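Local atomic coordinates of CRISPR-associated protein, Cse1 family (Acidimicrobium ferrooxidans, PDB entry 4H3T), a protein that probably serves as the large Cse1 subunit of a type I-E CRISPR Cascade complex, which recognises invading DNA. Residues S28-L32 / R33-V37; Q208-R211 / E212-L216. The protein carries 1 engineered substitution. One frame throughout, in Å; residues are numbered along the deposited sequence.

Contact 1 (S28-L32 / R33-V37)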
loop_
_atom_site.group_PDB
_atom_site.type_symbol
_atom_site.label_atom_id
_atom_site.label_comp_id
_atom_site.label_asym_id
_atom_site.label_seq_id
_atom_site.Cartn_x
_atom_site.Cartn_y
_atom_site.Cartn_z
ATOM N N SER A 28 5.443 21.866 -3.928
ATOM C CA SER A 28 4.297 22.636 -4.426
ATOM C C SER A 28 3.328 21.724 -5.202
ATOM O O SER A 28 3.546 20.515 -5.332
ATOM C CB SER A 28 4.743 23.828 -5.271
ATOM O OG SER A 28 5.375 23.463 -6.483
ATOM N N GLU A 29 2.209 22.274 -5.582
ATOM C CA GLU A 29 1.182 21.549 -6.319
ATOM C C GLU A 29 1.318 21.781 -7.773
ATOM O O GLU A 29 1.635 22.890 -8.189
ATOM C CB GLU A 29 -0.210 21.966 -5.855
ATOM C CG GLU A 29 -0.500 21.412 -4.493
ATOM C CD GLU A 29 -1.827 21.882 -3.927
ATOM O OE1 GLU A 29 -2.582 22.569 -4.644
ATOM O OE2 GLU A 29 -2.099 21.580 -2.750
ATOM N N VAL A 30 1.079 20.742 -8.587
ATOM C CA VAL A 30 1.162 20.897 -10.041
ATOM C C VAL A 30 -0.143 20.393 -10.685
ATOM O O VAL A 30 -0.919 19.655 -10.072
ATOM C CB VAL A 30 2.409 20.181 -10.629
ATOM C CG1 VAL A 30 3.697 20.836 -10.136
ATOM C CG2 VAL A 30 2.422 18.656 -10.332
ATOM N N SER A 31 -0.345 20.761 -11.916
ATOM C CA SER A 31 -1.478 20.301 -12.738
ATOM C C SER A 31 -1.129 18.946 -13.347
ATOM O O SER A 31 0.035 18.524 -13.275
ATOM C CB SER A 31 -1.705 21.290 -13.848
ATOM O OG SER A 31 -0.519 21.314 -14.623
ATOM N N LEU A 32 -2.095 18.297 -13.976
ATOM C CA LEU A 32 -1.822 17.028 -14.632
ATOM C C LEU A 32 -0.900 17.222 -15.846
ATOM O O LEU A 32 -0.048 16.398 -16.070
ATOM C CB LEU A 32 -3.079 16.298 -15.074
ATOM C CG LEU A 32 -3.923 15.717 -14.003
ATOM C CD1 LEU A 32 -5.292 15.440 -14.556
ATOM C CD2 LEU A 32 -3.320 14.451 -13.454
ATOM N N ARG A 33 -0.986 18.348 -16.536
ATOM C CA ARG A 33 -0.109 18.639 -17.639
ATOM C C ARG A 33 1.335 18.751 -17.123
ATOM O O ARG A 33 2.214 18.074 -17.655
ATOM C CB ARG A 33 -0.559 19.911 -18.392
ATOM C CG ARG A 33 0.226 20.079 -19.679
ATOM C CD ARG A 33 0.965 21.384 -19.714
ATOM N NE ARG A 33 1.670 21.571 -20.988
ATOM C CZ ARG A 33 2.830 22.201 -21.110
ATOM N NH1 ARG A 33 3.440 22.698 -20.037
ATOM N NH2 ARG A 33 3.410 22.321 -22.305
ATOM N N ASP A 34 1.565 19.555 -16.084
ATOM C CA ASP A 34 2.907 19.726 -15.510
ATOM C C ASP A 34 3.447 18.480 -14.827
ATOM O O ASP A 34 4.638 18.251 -14.874
ATOM C CB ASP A 34 2.948 20.917 -14.527
ATOM C CG ASP A 34 3.117 22.231 -15.272
ATOM O OD1 ASP A 34 3.383 22.186 -16.496
ATOM O OD2 ASP A 34 2.952 23.303 -14.641
ATOM N N ILE A 35 2.618 17.649 -14.263
ATOM C CA ILE A 35 3.157 16.441 -13.631
ATOM C C ILE A 35 3.831 15.509 -14.719
ATOM O O ILE A 35 4.819 14.849 -14.419
ATOM C CB ILE A 35 2.104 15.732 -12.723
ATOM C CG1 ILE A 35 2.812 15.089 -11.504
ATOM C CG2 ILE A 35 1.259 14.772 -13.480
ATOM C CD1 ILE A 35 1.994 14.356 -10.564
ATOM N N PHE A 36 3.378 15.556 -15.966
ATOM C CA PHE A 36 3.967 14.794 -17.058
ATOM C C PHE A 36 5.133 15.555 -17.663
ATOM O O PHE A 36 6.208 15.009 -17.805
ATOM C CB PHE A 36 2.889 14.497 -18.124
ATOM C CG PHE A 36 2.119 13.283 -17.699
ATOM C CD1 PHE A 36 2.654 12.020 -17.866
ATOM C CD2 PHE A 36 0.866 13.402 -17.108
ATOM C CE1 PHE A 36 1.970 10.911 -17.452
ATOM C CE2 PHE A 36 0.197 12.281 -16.639
ATOM C CZ PHE A 36 0.743 11.037 -16.841
ATOM N N VAL A 37 4.931 16.824 -17.988
ATOM C CA VAL A 37 5.986 17.631 -18.642
ATOM C C VAL A 37 7.217 17.719 -17.727
ATOM O O VAL A 37 8.332 17.574 -18.213
ATOM C CB VAL A 37 5.451 19.031 -19.039
ATOM C CG1 VAL A 37 6.587 19.933 -19.588
ATOM C CG2 VAL A 37 4.349 18.871 -20.072
HETATM O O HOH W 1 1.240 23.150 -12.560
#
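Ser-31 and Asp-34 grip a shared water, which accepts from Ser-31 N at 2.9 Å and donates to Asp-34 OD2 at 2.7 Å. In return, Ser-31 OG receives Asp-34 N at 3.1 Å, nearly straight at 169°. The serine reaches this amide because its OG sits between the backbone N and the carbonyl carbon (chi1 61°), turned toward the first turn of the helix. The backbone carbonyl of the same residue takes Ile-35 N at 2.9 Å, so Ser-31 holds two successive amides of the helix start. Beyond the polar cluster, Val-30 and Ile-35 cross at about a right angle, Val-30 CG2 resting 3.8 Å from Ile-35 CG1. Phe-36 turns a ring edge to the backbone, with its CD2 3.3 Å from Leu-32 O. Asp-34 OD1 forms a long salt bridge with Arg-33 NH1, while the remaining guanidinium nitrogens pair with Asp-92 and Glu-88 and Val-37 CG2 lies over one face of the group. The arrangement is that of a serine N-cap in which Asp-34 has the spacing of a capping box but reaches the Ser-31 amide through a water, placed where strand 27-30 turns into helix 32-37.

Contact 2 (Q208-R211 / E212-L216)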
loop_
_atom_site.group_PDB
_atom_site.type_symbol
_atom_site.label_atom_id
_atom_site.label_comp_id
_atom_site.label_asym_id
_atom_site.label_seq_id
_atom_site.Cartn_x
_atom_site.Cartn_y
_atom_site.Cartn_z
ATOM N N GLN A 208 13.837 7.122 -8.429
ATOM C CA GLN A 208 14.509 8.352 -7.949
ATOM C C GLN A 208 13.844 9.653 -8.457
ATOM O O GLN A 208 14.025 10.730 -7.877
ATOM C CB GLN A 208 15.977 8.325 -8.387
ATOM C CG GLN A 208 16.809 7.320 -7.537
ATOM C CD GLN A 208 18.186 7.089 -8.116
ATOM O OE1 GLN A 208 18.589 5.943 -8.341
ATOM N NE2 GLN A 208 18.940 8.162 -8.398
ATOM N N THR A 209 13.066 9.540 -9.527
ATOM C CA THR A 209 12.246 10.604 -10.036
ATOM C C THR A 209 10.877 10.030 -10.303
ATOM O O THR A 209 10.708 8.790 -10.398
ATOM C CB THR A 209 12.869 11.210 -11.304
ATOM O OG1 THR A 209 12.733 10.260 -12.341
ATOM C CG2 THR A 209 14.322 11.618 -11.151
ATOM N N LEU A 210 9.890 10.918 -10.490
ATOM C CA LEU A 210 8.541 10.506 -10.837
ATOM C C LEU A 210 8.497 9.882 -12.202
ATOM O O LEU A 210 7.773 8.945 -12.396
ATOM C CB LEU A 210 7.571 11.685 -10.803
ATOM C CG LEU A 210 6.099 11.347 -11.044
ATOM C CD1 LEU A 210 5.565 10.312 -10.032
ATOM C CD2 LEU A 210 5.281 12.579 -10.999
ATOM N N ARG A 211 9.322 10.339 -13.133
ATOM C CA ARG A 211 9.362 9.743 -14.466
ATOM C C ARG A 211 9.830 8.296 -14.385
ATOM O O ARG A 211 9.207 7.441 -15.008
ATOM C CB ARG A 211 10.250 10.548 -15.408
ATOM C CG ARG A 211 10.285 9.972 -16.779
ATOM C CD ARG A 211 10.788 10.981 -17.786
ATOM N NE ARG A 211 10.493 10.486 -19.128
ATOM C CZ ARG A 211 11.192 9.559 -19.773
ATOM N NH1 ARG A 211 12.274 9.021 -19.218
ATOM N NH2 ARG A 211 10.805 9.148 -20.967
ATOM N N GLU A 212 10.861 8.007 -13.575
ATOM C CA GLU A 212 11.321 6.624 -13.335
ATOM C C GLU A 212 10.246 5.778 -12.697
ATOM O O GLU A 212 10.011 4.665 -13.129
ATOM C CB GLU A 212 12.524 6.563 -12.402
ATOM C CG GLU A 212 13.820 7.076 -12.947
ATOM C CD GLU A 212 14.982 6.783 -12.012
ATOM O OE1 GLU A 212 14.798 6.056 -11.002
ATOM O OE2 GLU A 212 16.084 7.304 -12.292
ATOM N N THR A 213 9.590 6.305 -11.648
ATOM C CA THR A 213 8.474 5.630 -10.971
ATOM C C THR A 213 7.369 5.281 -11.942
ATOM O O THR A 213 6.853 4.174 -11.919
ATOM C CB THR A 213 7.913 6.531 -9.857
ATOM O OG1 THR A 213 8.955 6.725 -8.902
ATOM C CG2 THR A 213 6.642 5.983 -9.205
ATOM N N LEU A 214 6.991 6.226 -12.783
ATOM C CA LEU A 214 5.940 5.955 -13.760
ATOM C C LEU A 214 6.364 4.859 -14.739
ATOM O O LEU A 214 5.618 3.906 -14.915
ATOM C CB LEU A 214 5.569 7.206 -14.516
ATOM C CG LEU A 214 4.852 8.291 -13.696
ATOM C CD1 LEU A 214 4.678 9.545 -14.580
ATOM C CD2 LEU A 214 3.499 7.821 -13.126
ATOM N N LEU A 215 7.576 4.899 -15.215
ATOM C CA LEU A 215 8.076 3.852 -16.125
ATOM C C LEU A 215 8.244 2.476 -15.447
ATOM O O LEU A 215 7.920 1.462 -16.087
ATOM C CB LEU A 215 9.365 4.290 -16.775
ATOM C CG LEU A 215 9.205 5.516 -17.747
ATOM C CD1 LEU A 215 10.515 5.898 -18.330
ATOM C CD2 LEU A 215 8.247 5.219 -18.888
ATOM N N LEU A 216 8.683 2.413 -14.186
ATOM C CA LEU A 216 8.761 1.135 -13.433
ATOM C C LEU A 216 7.394 0.498 -13.298
ATOM O O LEU A 216 7.329 -0.722 -13.132
ATOM C CB LEU A 216 9.365 1.357 -12.032
ATOM C CG LEU A 216 10.860 1.787 -12.103
ATOM C CD1 LEU A 216 11.364 2.340 -10.750
ATOM C CD2 LEU A 216 11.729 0.629 -12.533
#
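Gln-208 and Glu-212 make the straightest of the polar contacts: Gln-208 N donates to Glu-212 OE1 at 2.9 Å and 177°, approaching from above the carboxylate plane. The backbone N of Glu-212 is in turn capped, donating to Thr-209 OG1 at 3.2 Å. Thr-209 OG1 stands between its backbone N and carbonyl carbon (chi1 71°), facing this amide; the two side chains cross at about a right angle, Glu-212 CG lying 3.4 Å from Thr-209 OG1. Replacing Glu-212 with an alanine would probably leave Gln-208 N without its carboxylate acceptor and the turn ahead of the helix less firmly held. Thr-209 is the N-cap of helix 210-217, and threonine and glutamate have the spacing of a capping box, but here the carboxylate takes the amide one residue before the cap.

Among the backbone bonds, Thr-213 N, Leu-214 N and Leu-215 N donate to the carbonyls of Thr-209, Leu-210 and Arg-211, the i to i+4 pattern of an alpha-helix. Thr-213 OG1 lies 3.1 Å from Thr-209 O, and is hydrogen-bonded to Gly-207 N, just before the segment.

Side-chain packing follows the same spacing. Leu-210 CG meets Leu-214 CD1 at 4.2 Å. Arg-211, extended from CG to NE, brings its guanidinium under Leu-215 CD1, which sits 3.6 Å above the plane, toward the rim and nearest NH1. The far end of this arginine is further held by Leu-80 O and by a cation-pi contact with Phe-86.

In the fold
Contact 1 comes first along the chain and contact 2 follows some 170 residues later, yet their centres lie about 14 Å apart, on the same side of the chain's centre. The two short helices, 32-37 and 210-217, meet directly: Ile-35 CG1 packs 3.6 Å from Leu-210 CD2, and Phe-36 CE1 lies 4.2 Å from Leu-214 CD1. Helix 52-68 backs both, with Phe-36 and Leu-214 each touching Val-60. The antiparallel sheet 27-30, 18-22, 42-45 adds a second tie, since strand 27-30 leads into contact 1 while Leu-210 of contact 2 bonds through its backbone to Ile-42. Two N-capped helices distant in sequence are thereby joined within one core of this Cse1 protein.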